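Local coordinates for RTX-adhesin (PDB 5IRB), which forms a calcium-binding stretch of beta domains in a giant adhesin that binds its Antarctic bacterium to diatoms and ice, at residues S19-A23 with A24-G28; V67-G71 with S72-A76. One frame throughout, in Å; residues are numbered along the deposited sequence.

Contacts 1 and 2 are two short strand-to-helix turns of the first of three similar beta domains in this chain, and their centres lie 9 Å apart. They are stitched together where the 24-28 and 67-71 segments meet: Gly28 O and Gly71 N, 2.8 Å apart, are probably hydrogen-bonded. Beside that join Ile21 CD1 packs on Leu74 CD1 at 3.8 Å, and Ala26 CB on Ser75 CB at 3.9 Å, so the two short helices touch. Contact 1 holds two of the calcium ligands, Val20 and Glu25. Contact 2 binds no metal itself, but the nearest side-chain atom of Leu74 comes to about 8 Å from another bound calcium ion.

Contact 1: S19-A23 with A24-G28. With CA (calcium ion), chain C.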
loop_
_atom_site.group_PDB
_atom_site.type_symbol
_atom_site.label_atom_id
_atom_site.label_comp_id
_atom_site.label_asym_id
_atom_site.label_seq_id
_atom_site.Cartn_x
_atom_site.Cartn_y
_atom_site.Cartn_z
ATOM N N SER A 19 8.597 -30.265 14.762
ATOM C CA SER A 19 8.585 -29.644 16.095
ATOM C C SER A 19 7.779 -28.328 16.151
ATOM O O SER A 19 7.861 -27.597 17.145
ATOM C CB SER A 19 10.009 -29.378 16.588
ATOM O OG SER A 19 10.701 -30.580 16.849
ATOM N N VAL A 20 6.990 -28.050 15.107
ATOM C CA VAL A 20 6.217 -26.806 15.014
ATOM C C VAL A 20 4.733 -27.084 14.820
ATOM O O VAL A 20 4.329 -27.812 13.914
ATOM C CB VAL A 20 6.713 -25.902 13.850
ATOM C CG1 VAL A 20 5.810 -24.669 13.682
ATOM C CG2 VAL A 20 8.175 -25.496 14.059
ATOM N N ILE A 21 3.924 -26.460 15.667
ATOM C CA ILE A 21 2.482 -26.517 15.537
ATOM C C ILE A 21 1.939 -25.227 14.896
ATOM O O ILE A 21 2.090 -24.137 15.460
ATOM C CB ILE A 21 1.803 -26.710 16.890
ATOM C CG1 ILE A 21 2.206 -28.065 17.506
ATOM C CG2 ILE A 21 0.292 -26.634 16.734
ATOM C CD1 ILE A 21 1.686 -29.248 16.715
ATOM N N ASN A 22 1.360 -25.353 13.708
ATOM C CA ASN A 22 0.819 -24.200 12.998
ATOM C C ASN A 22 -0.691 -24.144 13.190
ATOM O O ASN A 22 -1.253 -24.978 13.912
ATOM C CB ASN A 22 1.202 -24.222 11.498
ATOM C CG ASN A 22 0.520 -25.340 10.701
ATOM O OD1 ASN A 22 -0.428 -25.970 11.151
ATOM N ND2 ASN A 22 1.009 -25.570 9.492
ATOM N N ALA A 23 -1.337 -23.162 12.551
ATOM C CA ALA A 23 -2.772 -22.931 12.689
ATOM C C ALA A 23 -3.588 -24.143 12.288
ATOM O O ALA A 23 -4.573 -24.485 12.940
ATOM C CB ALA A 23 -3.214 -21.696 11.821
ATOM N N ALA A 24 -3.247 -24.728 11.150
ATOM C CA ALA A 24 -4.013 -25.858 10.643
ATOM C C ALA A 24 -3.848 -27.084 11.560
ATOM O O ALA A 24 -4.816 -27.792 11.855
ATOM C CB ALA A 24 -3.596 -26.187 9.220
ATOM N N GLU A 25 -2.627 -27.310 12.037
ATOM C CA GLU A 25 -2.371 -28.413 12.958
ATOM C C GLU A 25 -3.130 -28.196 14.265
ATOM O O GLU A 25 -3.807 -29.105 14.755
ATOM C CB GLU A 25 -0.867 -28.576 13.200
ATOM C CG GLU A 25 -0.138 -29.088 11.961
ATOM C CD GLU A 25 1.360 -29.078 12.109
ATOM O OE1 GLU A 25 1.884 -28.175 12.798
ATOM O OE2 GLU A 25 2.014 -29.992 11.554
ATOM N N ALA A 26 -3.027 -26.987 14.810
ATOM C CA ALA A 26 -3.753 -26.597 16.020
ATOM C C ALA A 26 -5.268 -26.778 15.923
ATOM O O ALA A 26 -5.935 -27.101 16.917
ATOM C CB ALA A 26 -3.430 -25.144 16.369
ATOM N N GLY A 27 -5.819 -26.563 14.733
ATOM C CA GLY A 27 -7.246 -26.703 14.556
ATOM C C GLY A 27 -7.753 -28.114 14.345
ATOM O O GLY A 27 -8.955 -28.309 14.174
ATOM N N GLY A 28 -6.870 -29.111 14.367
ATOM C CA GLY A 28 -7.327 -30.482 14.183
ATOM C C GLY A 28 -6.749 -31.450 15.201
ATOM O O GLY A 28 -6.323 -31.049 16.280
HETATM CA CA CA C . 4.164 -29.053 11.883
HETATM O O HOH W 1 4.400 -26.610 10.560
HETATM O O HOH W 2 3.803 -28.198 9.166
HETATM O O HOH W 3 4.796 -30.813 10.240
#
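Glu25 reaches back from the helix 23-26 to the residues just before it and does two jobs there. Its OE1 and OE2 both bind the calcium ion, at 2.6 and 2.4 Å, while OE1 also accepts from Asn22 N (3.0 Å) on the anti side of the carboxylate. Asn22 answers in the other direction: its OD1 takes Glu25 N at 2.7 Å in a nearly straight bond. This works because CG of Asn22 stands between its own backbone N and carbonyl carbon (chi1 69°), which swings the amide over the first turn of the helix. Amide and carboxylate planes end up 50° apart. Ala26 N closes the turn on Asn22 O at 2.8 Å.

The packed side is that of Ile21, buried, whose CG2 meets Ala26 CB at 4.0 Å. The metal side is wetter: besides Val20 O at 2.4 Å and the Glu25 carboxylate, one water binds the ion at 2.5 Å, two more distant water positions are too close together to be filled at once with confidence, and Thr16 and Asp18 complete the protein ligands. The calcium would be expected to draw charge from the carboxylate that Asn22 N also holds in place. Asn22 ND2, the other end of the amide, bonds to Ala194 O of the following domain. Reciprocal bonds between Asn22 and Glu25 make a capping box, here built into a calcium site at the helix start.

Contact 2: V67-G71 with S72-A76; sequences VSVAG and SDLSA
The chain passes from strand 64-70 straight into helix 71-76 at Ala70; the axes of the short segments 67-70 and 72-76 lie at 61°, 7.0 Å apart at closest approach. Ala70 sits at the N-cap position, and its carbonyl O takes Leu74 N at 3.3 Å as well as a weak, bent bond from Asp73 N. One residue on, Gly71 O accepts from Ser75 N at 2.8 Å, so the first turn is closed by main-chain bonds. Among the side chains, Val69 and Leu74 run at about a right angle to each other, CG2 of Val69 touching CD1 of Leu74 at 3.8 Å. With CG1 of Val69 anti to the carbonyl carbon (chi1 -52°), CG2 is the methyl left to face Leu74. Ala70 CB touches two polar atoms, Asp73 OD2 at 3.6 Å and Ser72 OG at 3.7 Å. The buried carboxylate of Asp73 has its hydrogen-bond partners in the neighbouring hairpin: Tyr55 OH for OD2 and Asn51 ND2 for OD1. Tyr55 OH also bonds to Ala70 N, tying the turn to that hairpin. Leu74 is buried, packing on Val30, Ile50 and Phe104 of strands 29-38, 43-50 and 95-106, while Val69 lies against Leu32, Ile50 and Tyr55.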
loop_
_atom_site.group_PDB
_atom_site.type_symbol
_atom_site.label_atom_id
_atom_site.label_comp_id
_atom_site.label_asym_id
_atom_site.label_seq_id
_atom_site.Cartn_x
_atom_site.Cartn_y
_atom_site.Cartn_z
ATOM N N VAL A 67 -0.195 -41.885 19.248
ATOM C CA VAL A 67 -1.446 -41.498 19.888
ATOM C C VAL A 67 -1.982 -40.180 19.326
ATOM O O VAL A 67 -1.231 -39.244 19.079
ATOM C CB VAL A 67 -1.296 -41.360 21.435
ATOM C CG1 VAL A 67 -0.332 -40.251 21.818
ATOM C CG2 VAL A 67 -2.665 -41.189 22.117
ATOM N N SER A 68 -3.285 -40.160 19.090
ATOM C CA SER A 68 -4.003 -38.969 18.649
ATOM C C SER A 68 -4.264 -37.983 19.792
ATOM O O SER A 68 -4.818 -38.363 20.839
ATOM C CB SER A 68 -5.320 -39.386 18.013
ATOM O OG SER A 68 -5.341 -39.026 16.649
ATOM N N VAL A 69 -3.860 -36.724 19.603
ATOM C CA VAL A 69 -4.122 -35.695 20.611
ATOM C C VAL A 69 -4.779 -34.460 19.975
ATOM O O VAL A 69 -4.685 -34.260 18.765
ATOM C CB VAL A 69 -2.842 -35.277 21.353
ATOM C CG1 VAL A 69 -2.131 -36.498 21.895
ATOM C CG2 VAL A 69 -1.901 -34.487 20.449
ATOM N N ALA A 70 -5.468 -33.655 20.779
ATOM C CA ALA A 70 -6.062 -32.413 20.271
ATOM C C ALA A 70 -4.984 -31.366 19.957
ATOM O O ALA A 70 -4.203 -30.970 20.819
ATOM C CB ALA A 70 -7.077 -31.866 21.263
ATOM N N GLY A 71 -4.957 -30.894 18.717
ATOM C CA GLY A 71 -4.093 -29.764 18.392
ATOM C C GLY A 71 -4.295 -28.586 19.336
ATOM O O GLY A 71 -3.337 -27.907 19.695
ATOM N N SER A 72 -5.525 -28.406 19.810
ATOM C CA SER A 72 -5.867 -27.279 20.681
ATOM C C SER A 72 -5.157 -27.377 22.018
ATOM O O SER A 72 -4.740 -26.359 22.574
ATOM C CB SER A 72 -7.384 -27.204 20.912
ATOM O OG SER A 72 -7.847 -28.295 21.703
ATOM N N ASP A 73 -4.982 -28.608 22.514
ATOM C CA ASP A 73 -4.222 -28.824 23.736
ATOM C C ASP A 73 -2.745 -28.533 23.535
ATOM O O ASP A 73 -2.115 -27.939 24.402
ATOM C CB ASP A 73 -4.442 -30.248 24.255
ATOM C CG ASP A 73 -5.823 -30.424 24.843
ATOM O OD1 ASP A 73 -6.361 -29.425 25.369
ATOM O OD2 ASP A 73 -6.381 -31.536 24.772
ATOM N N LEU A 74 -2.197 -28.918 22.391
ATOM C CA LEU A 74 -0.810 -28.585 22.095
ATOM C C LEU A 74 -0.654 -27.054 21.976
ATOM O O LEU A 74 0.244 -26.453 22.568
ATOM C CB LEU A 74 -0.351 -29.278 20.802
ATOM C CG LEU A 74 -0.120 -30.795 20.824
ATOM C CD1 LEU A 74 -0.047 -31.371 19.414
ATOM C CD2 LEU A 74 1.165 -31.076 21.593
ATOM N N SER A 75 -1.580 -26.418 21.272
ATOM C CA SER A 75 -1.491 -24.980 21.069
ATOM C C SER A 75 -1.628 -24.209 22.389
ATOM O O SER A 75 -0.904 -23.240 22.632
ATOM C CB SER A 75 -2.570 -24.537 20.076
ATOM O OG SER A 75 -2.568 -23.131 19.944
ATOM N N ALA A 76 -2.502 -24.695 23.265
ATOM C CA ALA A 76 -2.749 -24.065 24.562
ATOM C C ALA A 76 -1.730 -24.412 25.647
ATOM O O ALA A 76 -1.671 -23.720 26.671
ATOM C CB ALA A 76 -4.145 -24.417 25.052
#